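Protein YiiM (Escherichia coli, PDB 1O65) is a MOSC-domain protein of undetermined role that may bind molybdenum and pyridoxal phosphate and act as an oxidoreductase. Local coordinates at residues 6-19 against 166-178. Numbering follows the deposited sequence.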
# COMPACT_ATOMS: atom_id res chain seq x y z
N PHE A 6 -3.20 -18.17 -13.42
CA PHE A 6 -3.30 -16.78 -13.84
C PHE A 6 -4.33 -16.42 -14.88
O PHE A 6 -4.09 -15.61 -15.79
CB PHE A 6 -1.88 -16.31 -14.29
CG PHE A 6 -0.84 -16.88 -13.36
CD1 PHE A 6 -0.52 -16.27 -12.16
CD2 PHE A 6 -0.25 -18.09 -13.68
CE1 PHE A 6 0.42 -16.83 -11.30
CE2 PHE A 6 0.67 -18.66 -12.82
CZ PHE A 6 1.00 -18.03 -11.63
N LEU A 7 -5.58 -16.88 -14.73
CA LEU A 7 -6.60 -16.52 -15.71
C LEU A 7 -7.17 -15.14 -15.43
O LEU A 7 -7.79 -14.56 -16.32
CB LEU A 7 -7.61 -17.62 -15.89
CG LEU A 7 -8.91 -17.64 -15.09
CD1 LEU A 7 -9.90 -16.65 -15.69
CD2 LEU A 7 -9.50 -19.05 -15.07
N VAL A 8 -6.88 -14.52 -14.28
CA VAL A 8 -7.29 -13.17 -13.99
C VAL A 8 -6.62 -12.19 -14.97
O VAL A 8 -7.17 -11.13 -15.25
CB VAL A 8 -6.98 -12.62 -12.58
CG1 VAL A 8 -7.95 -13.14 -11.53
CG2 VAL A 8 -5.54 -12.87 -12.17
N GLU A 9 -5.43 -12.55 -15.46
CA GLU A 9 -4.72 -11.71 -16.40
C GLU A 9 -5.58 -11.40 -17.62
O GLU A 9 -5.57 -10.28 -18.13
CB GLU A 9 -3.38 -12.33 -16.82
CG GLU A 9 -2.38 -12.40 -15.67
CD GLU A 9 -1.01 -12.86 -16.10
OE1 GLU A 9 -0.92 -13.58 -17.13
OE2 GLU A 9 -0.00 -12.53 -15.45
N ARG A 10 -6.37 -12.39 -18.03
CA ARG A 10 -7.22 -12.24 -19.20
C ARG A 10 -8.61 -11.70 -18.99
O ARG A 10 -9.29 -11.54 -20.01
CB ARG A 10 -7.30 -13.63 -19.90
CG ARG A 10 -5.92 -14.01 -20.44
CD ARG A 10 -6.00 -15.14 -21.45
NE ARG A 10 -5.17 -14.88 -22.62
CZ ARG A 10 -5.43 -13.97 -23.56
NH1 ARG A 10 -6.52 -13.21 -23.49
NH2 ARG A 10 -4.60 -13.81 -24.58
N GLU A 11 -9.06 -11.38 -17.79
CA GLU A 11 -10.41 -10.90 -17.55
C GLU A 11 -10.55 -9.39 -17.71
O GLU A 11 -11.60 -8.80 -17.42
CB GLU A 11 -10.85 -11.24 -16.12
CG GLU A 11 -11.22 -12.66 -15.80
CD GLU A 11 -12.46 -13.17 -16.53
OE1 GLU A 11 -13.58 -12.85 -16.11
OE2 GLU A 11 -12.27 -13.89 -17.53
N GLN A 12 -9.44 -8.71 -18.04
CA GLN A 12 -9.42 -7.27 -18.20
C GLN A 12 -9.95 -6.56 -16.97
O GLN A 12 -10.91 -5.77 -17.06
CB GLN A 12 -10.24 -6.83 -19.45
CG GLN A 12 -9.53 -7.20 -20.72
CD GLN A 12 -10.00 -6.54 -21.99
OE1 GLN A 12 -9.28 -6.66 -23.00
NE2 GLN A 12 -11.14 -5.87 -22.02
N MET A 13 -9.41 -6.90 -15.79
CA MET A 13 -9.85 -6.21 -14.58
C MET A 13 -9.49 -4.71 -14.70
O MET A 13 -8.34 -4.36 -14.86
CB MET A 13 -9.26 -6.79 -13.31
CG MET A 13 -9.66 -8.21 -12.97
SD MET A 13 -11.38 -8.59 -13.19
CE MET A 13 -12.25 -7.54 -12.04
N ARG A 14 -10.49 -3.86 -14.59
CA ARG A 14 -10.34 -2.42 -14.70
C ARG A 14 -10.91 -1.72 -13.49
O ARG A 14 -11.97 -2.07 -12.99
CB ARG A 14 -11.02 -1.95 -16.01
CG ARG A 14 -10.00 -1.77 -17.10
CD ARG A 14 -10.27 -2.48 -18.39
NE ARG A 14 -11.33 -1.89 -19.16
CZ ARG A 14 -11.54 -1.99 -20.47
NH1 ARG A 14 -10.75 -2.66 -21.28
NH2 ARG A 14 -12.60 -1.37 -20.97
N TYR A 15 -10.14 -0.80 -12.89
CA TYR A 15 -10.59 -0.13 -11.67
C TYR A 15 -10.46 1.38 -11.75
O TYR A 15 -9.36 1.93 -11.85
CB TYR A 15 -9.83 -0.67 -10.46
CG TYR A 15 -9.87 -2.18 -10.29
CD1 TYR A 15 -10.86 -2.82 -9.57
CD2 TYR A 15 -8.90 -2.98 -10.89
CE1 TYR A 15 -10.89 -4.19 -9.40
CE2 TYR A 15 -8.92 -4.35 -10.75
CZ TYR A 15 -9.91 -4.95 -10.00
OH TYR A 15 -9.89 -6.32 -9.86
N PRO A 16 -11.62 2.05 -11.82
CA PRO A 16 -11.65 3.51 -11.86
C PRO A 16 -10.88 4.04 -10.66
O PRO A 16 -10.98 3.47 -9.56
CB PRO A 16 -13.11 3.84 -11.81
CG PRO A 16 -13.80 2.68 -12.43
CD PRO A 16 -12.89 1.48 -12.32
N VAL A 17 -10.11 5.12 -10.84
CA VAL A 17 -9.33 5.57 -9.70
C VAL A 17 -9.30 7.05 -9.48
O VAL A 17 -9.16 7.83 -10.42
CB VAL A 17 -7.90 4.97 -9.83
CG1 VAL A 17 -7.11 5.64 -10.95
CG2 VAL A 17 -7.15 5.06 -8.51
N ASP A 18 -9.45 7.48 -8.24
CA ASP A 18 -9.33 8.89 -7.84
C ASP A 18 -7.87 9.10 -7.41
O ASP A 18 -7.32 8.24 -6.71
CB ASP A 18 -10.28 9.19 -6.68
CG ASP A 18 -11.73 9.18 -7.13
OD1 ASP A 18 -11.97 9.53 -8.32
OD2 ASP A 18 -12.61 8.87 -6.33
N VAL A 19 -7.28 10.20 -7.82
CA VAL A 19 -5.90 10.56 -7.63
C VAL A 19 -5.73 11.75 -6.71
O VAL A 19 -6.45 12.74 -6.83
CB VAL A 19 -5.27 10.97 -8.99
CG1 VAL A 19 -3.76 11.17 -8.85
CG2 VAL A 19 -5.60 9.98 -10.08
N VAL A 166 -0.53 9.75 -16.73
CA VAL A 166 -1.61 9.00 -16.11
C VAL A 166 -2.72 10.02 -15.81
O VAL A 166 -2.46 11.22 -16.00
CB VAL A 166 -1.16 8.37 -14.77
CG1 VAL A 166 -0.03 7.37 -14.94
CG2 VAL A 166 -0.73 9.48 -13.81
N SER A 167 -3.87 9.58 -15.34
CA SER A 167 -4.90 10.54 -14.99
C SER A 167 -6.03 9.87 -14.23
O SER A 167 -6.20 8.65 -14.20
CB SER A 167 -5.42 11.30 -16.21
OG SER A 167 -6.42 10.57 -16.91
N ALA A 168 -6.90 10.70 -13.66
CA ALA A 168 -8.07 10.28 -12.92
C ALA A 168 -9.05 9.60 -13.87
O ALA A 168 -9.89 8.81 -13.44
CB ALA A 168 -8.74 11.47 -12.25
N ASP A 169 -8.90 9.89 -15.16
CA ASP A 169 -9.73 9.31 -16.19
C ASP A 169 -9.31 7.92 -16.61
O ASP A 169 -10.19 7.16 -17.00
CB ASP A 169 -9.79 10.24 -17.43
CG ASP A 169 -10.62 11.45 -17.01
OD1 ASP A 169 -11.72 11.21 -16.47
OD2 ASP A 169 -10.14 12.58 -17.19
N ALA A 170 -8.01 7.63 -16.62
CA ALA A 170 -7.55 6.29 -16.97
C ALA A 170 -7.66 5.35 -15.77
O ALA A 170 -7.13 5.64 -14.69
CB ALA A 170 -6.08 6.35 -17.40
N PRO A 171 -8.29 4.20 -15.95
CA PRO A 171 -8.43 3.20 -14.93
C PRO A 171 -7.19 2.34 -14.72
O PRO A 171 -6.32 2.26 -15.59
CB PRO A 171 -9.53 2.28 -15.49
CG PRO A 171 -9.34 2.36 -16.97
CD PRO A 171 -8.92 3.79 -17.23
N LEU A 172 -7.05 1.76 -13.52
CA LEU A 172 -5.97 0.81 -13.27
C LEU A 172 -6.35 -0.51 -13.97
O LEU A 172 -7.47 -0.98 -13.81
CB LEU A 172 -5.78 0.49 -11.79
CG LEU A 172 -5.57 1.69 -10.86
CD1 LEU A 172 -5.42 1.21 -9.42
CD2 LEU A 172 -4.35 2.50 -11.31
N GLU A 173 -5.44 -1.04 -14.77
CA GLU A 173 -5.73 -2.29 -15.48
C GLU A 173 -4.71 -3.35 -15.08
O GLU A 173 -3.51 -3.24 -15.36
CB GLU A 173 -5.67 -2.09 -16.99
CG GLU A 173 -6.36 -0.86 -17.55
CD GLU A 173 -5.85 -0.48 -18.93
OE1 GLU A 173 -6.19 -1.19 -19.89
OE2 GLU A 173 -5.07 0.49 -19.08
N LEU A 174 -5.20 -4.42 -14.46
CA LEU A 174 -4.28 -5.49 -14.06
C LEU A 174 -3.78 -6.20 -15.30
O LEU A 174 -4.58 -6.72 -16.08
CB LEU A 174 -4.98 -6.42 -13.07
CG LEU A 174 -4.14 -7.66 -12.68
CD1 LEU A 174 -3.11 -7.27 -11.62
CD2 LEU A 174 -5.03 -8.81 -12.24
N VAL A 175 -2.47 -6.32 -15.47
CA VAL A 175 -1.92 -6.96 -16.66
C VAL A 175 -1.11 -8.19 -16.35
O VAL A 175 -1.08 -9.13 -17.16
CB VAL A 175 -1.15 -5.96 -17.55
CG1 VAL A 175 -0.19 -5.08 -16.75
CG2 VAL A 175 -0.35 -6.71 -18.60
N SER A 176 -0.39 -8.22 -15.21
CA SER A 176 0.34 -9.43 -14.85
C SER A 176 0.17 -9.79 -13.37
O SER A 176 0.23 -8.94 -12.48
CB SER A 176 1.83 -9.32 -15.19
OG SER A 176 2.06 -9.13 -16.58
N ARG A 177 -0.09 -11.07 -13.12
CA ARG A 177 -0.18 -11.63 -11.79
C ARG A 177 1.04 -12.55 -11.66
O ARG A 177 1.02 -13.57 -12.34
CB ARG A 177 -1.44 -12.41 -11.46
CG ARG A 177 -1.28 -13.08 -10.06
CD ARG A 177 -2.53 -12.90 -9.25
NE ARG A 177 -3.04 -11.57 -9.17
CZ ARG A 177 -4.31 -11.26 -8.90
NH1 ARG A 177 -5.14 -12.27 -8.70
NH2 ARG A 177 -4.72 -10.01 -8.82
N VAL A 178 2.04 -12.18 -10.84
CA VAL A 178 3.27 -12.99 -10.91
C VAL A 178 3.75 -13.56 -9.60
O VAL A 178 4.93 -13.89 -9.45
CB VAL A 178 4.39 -12.19 -11.60
CG1 VAL A 178 4.09 -11.98 -13.09
CG2 VAL A 178 4.59 -10.84 -10.93
O HOH W 1 -6.83 -8.26 -15.91
O HOH W 2 -2.66 -9.34 -19.20
O HOH W 3 -9.57 6.21 -13.31
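A short antiparallel pairing in the curled mixed sheet of the MOSC domain joins Y15 to L172, and shows how an N-terminal segment can be held to a sheet by strand bonds, waters and one carboxylate. Y15 and L172 form the hydrogen-bonded pair, with Y15 N 2.8 Å from L172 O. The return bond runs from L172 N to Y15 O at 2.9 Å. L174 N then reaches M13 O at 3.2 Å. In the adjoining non-hydrogen-bonded pair, the side chains of R14 and E173 lie side by side, R14 CG 3.8 Å from E173 CG.

Beyond M13 the two backbones part and water fills in: one molecule accepts from M13 N and lies within bonding distance of V8 O and L174 O, while a second bridges E9 O and V175 O. Past them E9 takes over. Its side chain, extended beyond CG (chi2 -174°), brings the anti lone pair of OE2 to R177 N at 2.8 Å. With an alanine here, the R177 amide would probably lose this acceptor, and the turn that carries F6 and V8 its direct tie to the strand end. V8 CG2 lies 3.5 Å from R177 NH1, over one guanidinium face, and R177 CG meets the F6 ring at its edge, in plane.

At the other end, V17 crosses L172 at about a right angle, its CB 4.2 Å from L172 CG, and V19 CG2 packs on A168. D114 forms a salt bridge with R177 and R117 one with E173. Strand 172-176 pairs antiparallel with both strand 14-21 and strand 115-118, whose W118 touches V17, V19 and L172.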